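Local coordinates for probable aminotransferase (Pseudomonas aeruginosa, PDB 5YKR), which is a probable aminotransferase of class III, a dimeric enzyme of the pyridoxal-phosphate-dependent aminotransferase superfamily, at residues 380-383 with 384-387; 423-426 with 427-430; 146-149 with 150-154. All coordinates share one frame; numbering follows the deposited sequence.

Contact 1: 380-383 with 384-387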
loop_
_atom_site.group_PDB
_atom_site.type_symbol
_atom_site.label_atom_id
_atom_site.label_comp_id
_atom_site.label_asym_id
_atom_site.label_seq_id
_atom_site.Cartn_x
_atom_site.Cartn_y
_atom_site.Cartn_z
ATOM N N THR A 380 26.708 16.044 2.977
ATOM C CA THR A 380 26.913 14.959 2.016
ATOM C C THR A 380 25.908 15.062 0.870
ATOM O O THR A 380 24.793 15.491 1.078
ATOM C CB THR A 380 26.758 13.600 2.723
ATOM O OG1 THR A 380 27.731 13.528 3.779
ATOM C CG2 THR A 380 26.968 12.426 1.796
ATOM N N ARG A 381 26.311 14.653 -0.338
ATOM C CA ARG A 381 25.415 14.636 -1.508
ATOM C C ARG A 381 25.488 13.267 -2.186
ATOM O O ARG A 381 26.565 12.670 -2.349
ATOM C CB ARG A 381 25.796 15.743 -2.498
ATOM C CG ARG A 381 24.939 15.729 -3.770
ATOM C CD ARG A 381 25.172 16.933 -4.642
ATOM N NE ARG A 381 26.474 16.870 -5.299
ATOM C CZ ARG A 381 26.709 16.285 -6.461
ATOM N NH1 ARG A 381 25.724 15.661 -7.140
ATOM N NH2 ARG A 381 27.941 16.334 -6.972
ATOM N N ILE A 382 24.315 12.755 -2.564
ATOM C CA ILE A 382 24.192 11.609 -3.453
ATOM C C ILE A 382 23.315 12.047 -4.614
ATOM O O ILE A 382 22.083 12.109 -4.516
ATOM C CB ILE A 382 23.662 10.326 -2.775
ATOM C CG1 ILE A 382 22.529 10.567 -1.834
ATOM C CG2 ILE A 382 24.807 9.665 -2.086
ATOM C CD1 ILE A 382 21.794 9.269 -1.548
ATOM N N GLY A 383 23.983 12.433 -5.707
ATOM C CA GLY A 383 23.256 12.895 -6.870
ATOM C C GLY A 383 22.431 14.141 -6.598
ATOM O O GLY A 383 22.984 15.190 -6.290
ATOM N N ALA A 384 21.113 14.011 -6.705
ATOM C CA ALA A 384 20.167 15.095 -6.513
ATOM C C ALA A 384 19.821 15.403 -5.065
ATOM O O ALA A 384 19.066 16.361 -4.803
ATOM C CB ALA A 384 18.895 14.798 -7.270
ATOM N N ARG A 385 20.320 14.594 -4.106
ATOM C CA ARG A 385 19.867 14.661 -2.726
ATOM C C ARG A 385 21.033 15.084 -1.823
ATOM O O ARG A 385 22.106 14.490 -1.911
ATOM C CB ARG A 385 19.338 13.257 -2.324
ATOM C CG ARG A 385 18.636 13.156 -0.998
ATOM C CD ARG A 385 18.295 11.706 -0.696
ATOM N NE ARG A 385 17.458 11.667 0.498
ATOM C CZ ARG A 385 16.104 11.772 0.496
ATOM N NH1 ARG A 385 15.417 11.856 -0.635
ATOM N NH2 ARG A 385 15.471 11.876 1.638
ATOM N N VAL A 386 20.814 16.122 -0.996
ATOM C CA VAL A 386 21.881 16.719 -0.171
ATOM C C VAL A 386 21.421 16.754 1.295
ATOM O O VAL A 386 20.303 17.207 1.573
ATOM C CB VAL A 386 22.137 18.182 -0.625
ATOM C CG1 VAL A 386 23.197 18.888 0.219
ATOM C CG2 VAL A 386 22.548 18.196 -2.107
ATOM N N GLU A 387 22.278 16.295 2.224
ATOM C CA GLU A 387 21.876 16.322 3.645
ATOM C C GLU A 387 23.071 16.608 4.523
ATOM O O GLU A 387 24.138 16.039 4.319
ATOM C CB GLU A 387 21.236 14.975 4.020
ATOM C CG GLU A 387 20.746 14.874 5.461
ATOM C CD GLU A 387 19.601 13.890 5.660
ATOM O OE1 GLU A 387 19.346 13.077 4.723
ATOM O OE2 GLU A 387 18.996 13.893 6.781
#
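Strands 380-382 and 385-387 run antiparallel, their axes 4.8 Å apart at closest approach with 163° between their directions, and a type II' turn from Ile382 to Arg385 joins them into a beta hairpin with a two-residue turn, Gly383-Ala384. Thr380-Glu387 and Ile382-Arg385 are hydrogen-bonded pairs, Arg381-Val386 the non-hydrogen-bonded pair between them. The first pair is closed both ways, Thr380 N to Glu387 O and Glu387 N to Thr380 O each 2.9 Å. At the turn, Ile382 N meets Arg385 O at 2.9 Å, whereas the return bond from Arg385 N to Ile382 O is longer, 3.1 Å. Gly383 takes the first corner with a positive phi of 62°, a backbone shape glycine adopts easily.

On the face carrying Arg381 and Val386, the arginine's CG lies 3.8 Å from Val386 CG2, and CD follows the same methyl at 3.9 Å. The arginine chain then bends at chi3 (72°) back over the turn, and its NH1 donates 2.9 Å to Gly383 O, which lies in the guanidinium plane. NE of Arg381 forms a salt bridge with Glu363 on helix 349-372. On the other face, Arg385 stays extended from CG to NE and gives NH1 to Ser85, while Glu387 OE2 accepts from Asn429 N.

Held through NH1 by the turn carbonyl and through NE by the carboxylate of Glu363, the guanidinium of Arg381 is probably limited in its rotation and ties the turn to helix 349-372.

Contact 2: 423-426 with 427-430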
loop_
_atom_site.group_PDB
_atom_site.type_symbol
_atom_site.label_atom_id
_atom_site.label_comp_id
_atom_site.label_asym_id
_atom_site.label_seq_id
_atom_site.Cartn_x
_atom_site.Cartn_y
_atom_site.Cartn_z
ATOM N N LEU A 423 10.442 25.177 1.551
ATOM C CA LEU A 423 10.047 23.946 2.221
ATOM C C LEU A 423 11.134 22.872 2.158
ATOM O O LEU A 423 11.626 22.526 1.095
ATOM C CB LEU A 423 8.776 23.363 1.542
ATOM C CG LEU A 423 7.544 24.240 1.594
ATOM C CD1 LEU A 423 6.402 23.669 0.771
ATOM C CD2 LEU A 423 7.114 24.458 3.020
ATOM N N LEU A 424 11.412 22.314 3.306
ATOM C CA LEU A 424 12.297 21.181 3.485
ATOM C C LEU A 424 11.498 20.090 4.180
ATOM O O LEU A 424 10.687 20.375 5.085
ATOM C CB LEU A 424 13.487 21.550 4.367
ATOM C CG LEU A 424 14.330 22.632 3.726
ATOM C CD1 LEU A 424 15.217 23.237 4.797
ATOM C CD2 LEU A 424 15.133 22.086 2.587
ATOM N N THR A 425 11.722 18.833 3.813
ATOM C CA THR A 425 10.985 17.770 4.443
ATOM C C THR A 425 11.247 17.731 5.931
ATOM O O THR A 425 12.398 17.890 6.354
ATOM C CB THR A 425 11.238 16.428 3.788
ATOM O OG1 THR A 425 10.390 15.452 4.411
ATOM C CG2 THR A 425 12.680 15.975 3.903
ATOM N N PRO A 426 10.199 17.536 6.746
ATOM C CA PRO A 426 10.452 17.670 8.179
ATOM C C PRO A 426 11.197 16.526 8.754
ATOM O O PRO A 426 11.677 16.634 9.872
ATOM C CB PRO A 426 9.064 17.780 8.784
ATOM C CG PRO A 426 8.160 17.210 7.804
ATOM C CD PRO A 426 8.768 17.447 6.445
ATOM N N PHE A 427 11.339 15.434 8.017
ATOM C CA PHE A 427 11.894 14.181 8.591
ATOM C C PHE A 427 13.370 14.025 8.418
ATOM O O PHE A 427 13.942 13.048 8.860
ATOM C CB PHE A 427 11.192 12.951 7.989
ATOM C CG PHE A 427 9.713 13.109 7.880
ATOM C CD1 PHE A 427 8.944 13.333 8.984
ATOM C CD2 PHE A 427 9.085 13.062 6.646
ATOM C CE1 PHE A 427 7.553 13.533 8.862
ATOM C CE2 PHE A 427 7.748 13.227 6.523
ATOM C CZ PHE A 427 6.967 13.506 7.616
ATOM N N HIS A 428 13.997 14.982 7.719
ATOM C CA HIS A 428 15.423 14.864 7.371
ATOM C C HIS A 428 16.023 16.270 7.444
ATOM O O HIS A 428 15.293 17.237 7.472
ATOM C CB HIS A 428 15.601 14.270 5.933
ATOM C CG HIS A 428 14.968 12.919 5.726
ATOM N ND1 HIS A 428 13.741 12.680 5.129
ATOM C CD2 HIS A 428 15.415 11.721 6.142
ATOM C CE1 HIS A 428 13.490 11.371 5.183
ATOM N NE2 HIS A 428 14.509 10.766 5.756
ATOM N N ASN A 429 17.334 16.395 7.309
ATOM C CA ASN A 429 17.991 17.683 7.072
ATOM C C ASN A 429 18.461 17.720 5.625
ATOM O O ASN A 429 19.636 18.033 5.317
ATOM C CB ASN A 429 19.163 17.872 8.041
ATOM C CG ASN A 429 18.694 17.918 9.470
ATOM O OD1 ASN A 429 17.958 18.859 9.843
ATOM N ND2 ASN A 429 19.081 16.891 10.290
ATOM N N MET A 430 17.540 17.355 4.717
ATOM C CA MET A 430 17.885 17.139 3.314
ATOM C C MET A 430 17.167 18.166 2.430
ATOM O O MET A 430 16.173 18.741 2.797
ATOM C CB MET A 430 17.546 15.690 2.819
ATOM C CG MET A 430 16.080 15.413 2.488
ATOM S SD MET A 430 15.737 15.673 0.740
ATOM C CE MET A 430 14.011 15.200 0.666
HETATM O O HOH W 1 13.690 18.517 1.836
#
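Pro426 lays its CG over one face of the Phe427 ring, 3.9 Å from the centroid and 13° off the ring normal, a CH-pi contact between sequence neighbours whose side chains run alongside and point the same way. Both residues fill the corners of a type I turn from Thr425 to His428. Thr425 serves the inner side of the bend with its methyl: CG2 lies 3.6 Å from Met430 CE and 3.7 Å from His428 ND1, reaching the imidazole at its edge, in plane. Chi1 of -176° sets OG1 anti to the backbone N and leaves CG2 between N and the carbonyl carbon, facing these two partners. OG1 instead passes 3.5 Å from Phe427 CD2 and is hydrogen-bonded to Asp84. A water bridges the two backbones, accepting from Thr425 N at 2.8 Å and donating to Met430 O at 2.7 Å; beside it, Leu424 CD2 packs 3.5 Å from that same Met430 O.

The bend links strand 422-423, which pairs with strand 76-79, to strand 430-432 beside strand 385-389. Leu424 rests on His414 and Leu417 of helix 407-418, and Phe427 packs on Ile320 of the second subunit.

Contact 3: 146-149 with 150-154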
loop_
_atom_site.group_PDB
_atom_site.type_symbol
_atom_site.label_atom_id
_atom_site.label_comp_id
_atom_site.label_asym_id
_atom_site.label_seq_id
_atom_site.Cartn_x
_atom_site.Cartn_y
_atom_site.Cartn_z
ATOM N N VAL A 146 9.052 -9.305 -0.907
ATOM C CA VAL A 146 10.356 -9.900 -1.222
ATOM C C VAL A 146 10.849 -10.731 -0.040
ATOM O O VAL A 146 11.373 -11.846 -0.227
ATOM C CB VAL A 146 11.370 -8.855 -1.664
ATOM C CG1 VAL A 146 12.773 -9.410 -1.668
ATOM C CG2 VAL A 146 10.972 -8.298 -3.032
ATOM N N LEU A 147 10.698 -10.195 1.192
ATOM C CA LEU A 147 11.198 -10.979 2.340
ATOM C C LEU A 147 10.425 -12.301 2.465
ATOM O O LEU A 147 11.036 -13.359 2.748
ATOM C CB LEU A 147 11.117 -10.167 3.608
ATOM C CG LEU A 147 12.066 -8.972 3.720
ATOM C CD1 LEU A 147 11.786 -8.203 5.033
ATOM C CD2 LEU A 147 13.522 -9.430 3.625
ATOM N N ARG A 148 9.104 -12.277 2.264
ATOM C CA ARG A 148 8.309 -13.504 2.278
ATOM C C ARG A 148 8.821 -14.510 1.251
ATOM O O ARG A 148 8.995 -15.688 1.571
ATOM C CB ARG A 148 6.829 -13.154 2.005
ATOM C CG ARG A 148 5.946 -14.364 1.723
ATOM C CD ARG A 148 4.489 -13.994 1.479
ATOM N NE ARG A 148 3.826 -13.600 2.712
ATOM C CZ ARG A 148 3.397 -14.418 3.662
ATOM N NH1 ARG A 148 3.409 -15.688 3.477
ATOM N NH2 ARG A 148 2.931 -13.919 4.832
ATOM N N LEU A 149 9.056 -14.048 0.011
ATOM C CA LEU A 149 9.505 -14.941 -1.006
ATOM C C LEU A 149 10.906 -15.494 -0.676
ATOM O O LEU A 149 11.207 -16.646 -0.989
ATOM C CB LEU A 149 9.508 -14.214 -2.367
ATOM C CG LEU A 149 8.112 -13.928 -2.922
ATOM C CD1 LEU A 149 8.160 -12.998 -4.110
ATOM C CD2 LEU A 149 7.354 -15.204 -3.306
ATOM N N CYS A 150 11.774 -14.670 -0.070
ATOM C CA CYS A 150 13.100 -15.155 0.350
ATOM C C CYS A 150 12.994 -16.224 1.425
ATOM O O CYS A 150 13.750 -17.189 1.413
ATOM C CB CYS A 150 14.001 -14.006 0.790
ATOM S SG CYS A 150 14.547 -12.927 -0.535
ATOM N N ARG A 151 12.080 -16.033 2.379
ATOM C CA ARG A 151 11.826 -17.092 3.378
ATOM C C ARG A 151 11.321 -18.385 2.705
ATOM O O ARG A 151 11.756 -19.501 3.060
ATOM C CB ARG A 151 10.866 -16.623 4.464
ATOM C CG ARG A 151 11.444 -15.569 5.373
ATOM C CD ARG A 151 10.534 -15.351 6.592
ATOM N NE ARG A 151 11.136 -14.448 7.550
ATOM C CZ ARG A 151 10.957 -13.156 7.646
ATOM N NH1 ARG A 151 10.120 -12.533 6.878
ATOM N NH2 ARG A 151 11.674 -12.473 8.584
ATOM N N MET A 152 10.424 -18.232 1.726
ATOM C CA MET A 152 9.890 -19.390 1.009
ATOM C C MET A 152 10.969 -20.134 0.233
ATOM O O MET A 152 11.051 -21.372 0.361
ATOM C CB MET A 152 8.783 -18.989 0.037
ATOM C CG MET A 152 7.486 -18.548 0.725
ATOM S SD MET A 152 6.362 -17.710 -0.401
ATOM C CE MET A 152 6.118 -18.927 -1.669
ATOM N N LEU A 153 11.814 -19.399 -0.500
ATOM C CA LEU A 153 12.800 -20.061 -1.361
ATOM C C LEU A 153 13.943 -20.643 -0.580
ATOM O O LEU A 153 14.534 -21.657 -0.994
ATOM C CB LEU A 153 13.240 -19.135 -2.464
ATOM C CG LEU A 153 14.220 -18.007 -2.135
ATOM C CD1 LEU A 153 15.665 -18.502 -2.226
ATOM C CD2 LEU A 153 14.050 -16.830 -3.065
ATOM N N SER A 154 14.263 -20.045 0.582
ATOM C CA SER A 154 15.471 -20.452 1.312
ATOM C C SER A 154 15.165 -21.440 2.422
ATOM O O SER A 154 16.041 -22.180 2.845
ATOM C CB SER A 154 16.139 -19.229 1.923
ATOM O OG SER A 154 15.381 -18.674 3.011
#
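Met152 starts with CB 3.5 Å from Leu149 O, one turn back along helix 139-154. Its CG lies 3.3 Å from the neighbouring carbonyl of that turn, Arg148 O, which also accepts Met152 N at 2.9 Å. SD then sits 4.0 Å from both Arg148 CG and Leu149 CD2, and the side chains of Arg148 and Leu149 each run at a slant to that of Met152. Rotation about CG-SD (chi3 58°) bends the chain and turns the CE methyl aside, while the side chain also packs on Val310 of helix 301-310 and on His190 of the second subunit.

The backbone bonds from Cys150, Arg151, Met152 and Leu153 to the carbonyls four residues earlier are regular, with N-H...O angles of 156° to 164°. Cys150 O, nearer the helix end, takes two donors: Ser154 OG at 2.7 Å and Ser154 N at 3.0 Å approach it from opposite faces of its carbonyl plane. Arg151 runs extended past Leu147, its NE hydrogen-bonded to Asp157 O and its NH1 in a salt bridge with Glu172.

Both arginines also reach the second subunit, where Arg148 NH2 forms a salt bridge with Asp171, Arg148 NH1 a hydrogen bond to His190 O, and Arg151 NH1 a hydrogen bond to Asn192. One carboxylate from each chain thus probably offsets the charge of two buried guanidinium groups at the dimer interface.

Contacts 1 and 2 are neighbours, their centres 13 Å apart, and they touch: besides the Glu387-Asn429 link, Arg385 NH2 packs 3.7 Å from Met430 CG. Together they serve one three-stranded antiparallel sheet, contact 1 as its hairpin and contact 2 as the bend leading into its third strand. Both centres lie within about 13 Å of the chain's centre. Contact 3, on a helix beside the seven-stranded sheet, is centred about 23 Å out on the opposite side, and its residues Met152 to Ser154 are partly exposed. Ladder bonds dominate contact 1, a water bridge and apolar contacts contact 2, helical bonds contact 3; contacts 2 and 3 meet the second subunit, the former by packing, the latter also through charge.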